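Local atomic coordinates of E3 SUMO-protein ligase SIZ2 (Saccharomyces cerevisiae, PDB entry 6U75), a protein that acts as an E3 ligase of the PIAS family, promoting attachment of the small modifier SUMO to target proteins, and may take part in chromosome maintenance. Residues 78-81 with 86-89. Numbering follows the deposited sequence.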
loop_
_atom_site.group_PDB
_atom_site.type_symbol
_atom_site.label_atom_id
_atom_site.label_comp_id
_atom_site.label_asym_id
_atom_site.label_seq_id
_atom_site.Cartn_x
_atom_site.Cartn_y
_atom_site.Cartn_z
ATOM N N CYS A 78 12.593 3.717 16.054
ATOM C CA CYS A 78 13.107 2.361 16.163
ATOM C C CYS A 78 14.362 2.238 15.318
ATOM O O CYS A 78 14.449 2.823 14.235
ATOM C CB CYS A 78 12.077 1.325 15.702
ATOM S SG CYS A 78 11.344 1.683 14.087
ATOM N N GLU A 79 15.329 1.475 15.817
ATOM C CA GLU A 79 16.508 1.106 15.044
ATOM C C GLU A 79 16.549 -0.413 14.959
ATOM O O GLU A 79 16.721 -1.091 15.978
ATOM C CB GLU A 79 17.784 1.666 15.671
ATOM C CG GLU A 79 19.058 1.260 14.945
ATOM C CD GLU A 79 20.189 2.243 15.162
ATOM O OE1 GLU A 79 19.946 3.463 15.049
ATOM O OE2 GLU A 79 21.322 1.799 15.447
ATOM N N LEU A 80 16.370 -0.943 13.753
ATOM C CA LEU A 80 16.403 -2.377 13.507
ATOM C C LEU A 80 17.768 -2.758 12.954
ATOM O O LEU A 80 18.243 -2.152 11.987
ATOM C CB LEU A 80 15.304 -2.791 12.527
ATOM C CG LEU A 80 13.868 -2.590 13.007
ATOM C CD1 LEU A 80 12.912 -2.626 11.829
ATOM C CD2 LEU A 80 13.497 -3.651 14.028
ATOM N N VAL A 81 18.394 -3.761 13.565
ATOM C CA VAL A 81 19.706 -4.242 13.155
ATOM C C VAL A 81 19.601 -5.752 13.002
ATOM O O VAL A 81 19.435 -6.469 13.996
ATOM C CB VAL A 81 20.804 -3.868 14.160
ATOM C CG1 VAL A 81 22.159 -4.352 13.669
ATOM C CG2 VAL A 81 20.819 -2.364 14.392
ATOM N N LYS A 86 22.252 -2.429 9.749
ATOM C CA LYS A 86 21.053 -1.649 10.009
ATOM C C LYS A 86 20.101 -1.738 8.824
ATOM O O LYS A 86 20.519 -1.807 7.665
ATOM C CB LYS A 86 21.407 -0.187 10.284
ATOM C CG LYS A 86 20.196 0.710 10.523
ATOM C CD LYS A 86 20.594 2.163 10.742
ATOM C CE LYS A 86 19.368 3.065 10.795
ATOM N NZ LYS A 86 19.723 4.509 10.881
ATOM N N LEU A 87 18.806 -1.738 9.126
ATOM C CA LEU A 87 17.771 -1.772 8.102
ATOM C C LEU A 87 17.361 -0.344 7.763
ATOM O O LEU A 87 16.807 0.367 8.609
ATOM C CB LEU A 87 16.565 -2.580 8.574
ATOM C CG LEU A 87 16.822 -4.062 8.852
ATOM C CD1 LEU A 87 15.569 -4.723 9.398
ATOM C CD2 LEU A 87 17.301 -4.775 7.596
ATOM N N GLU A 88 17.633 0.070 6.528
ATOM C CA GLU A 88 17.261 1.399 6.061
ATOM C C GLU A 88 15.798 1.491 5.647
ATOM O O GLU A 88 15.353 2.572 5.244
ATOM C CB GLU A 88 18.151 1.809 4.884
ATOM C CG GLU A 88 19.637 1.891 5.212
ATOM C CD GLU A 88 19.954 2.951 6.253
ATOM O OE1 GLU A 88 20.971 2.802 6.963
ATOM O OE2 GLU A 88 19.187 3.931 6.363
ATOM N N ASP A 89 15.044 0.397 5.735
ATOM C CA ASP A 89 13.647 0.417 5.328
ATOM C C ASP A 89 12.885 1.507 6.071
ATOM O O ASP A 89 13.128 1.766 7.253
ATOM C CB ASP A 89 12.995 -0.944 5.592
ATOM C CG ASP A 89 13.605 -2.060 4.761
ATOM O OD1 ASP A 89 14.738 -2.485 5.068
ATOM O OD2 ASP A 89 12.948 -2.519 3.802
#
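Leu87 N donates a backbone hydrogen bond to Leu80 O at 2.9 Å. Lys86 CA lies 3.5 Å from the same Leu80 O, in a CA-H...O contact of the sort found between antiparallel strands. Val81 and Lys86 form an antiparallel non-hydrogen-bonded pair close to the turn of a hairpin in the PINIT domain, and their side chains share one face of the sheet.

Leu80 turns its side chain to the face opposite Val81, and Leu87, just past the end of the paired strand, points toward it. With CG of Leu87 anti to the carbonyl carbon (chi1 -63°), its CD1 reaches Leu80 CB at 3.7 Å; the two side chains cross obliquely. Branched aliphatic chains suit this buried side, where Leu121 and Val91 also touch Leu80, and Ala104 and Tyr109 touch Leu87. Cutting Leu87 back to an alanine is likely to take away the CD1 methyl that packs on Leu80 CB and open a gap beside Tyr109.

On the Val81 face, Lys86 runs fully extended alongside the strand toward Glu79; long charged chains suit these positions at the surface. Lys86 NZ stays 4.3 Å from Glu79 OE1, beyond a salt bridge, so charge attraction is likely only to supplement the backbone bond and leucine packing that join this edge to strand 79-82.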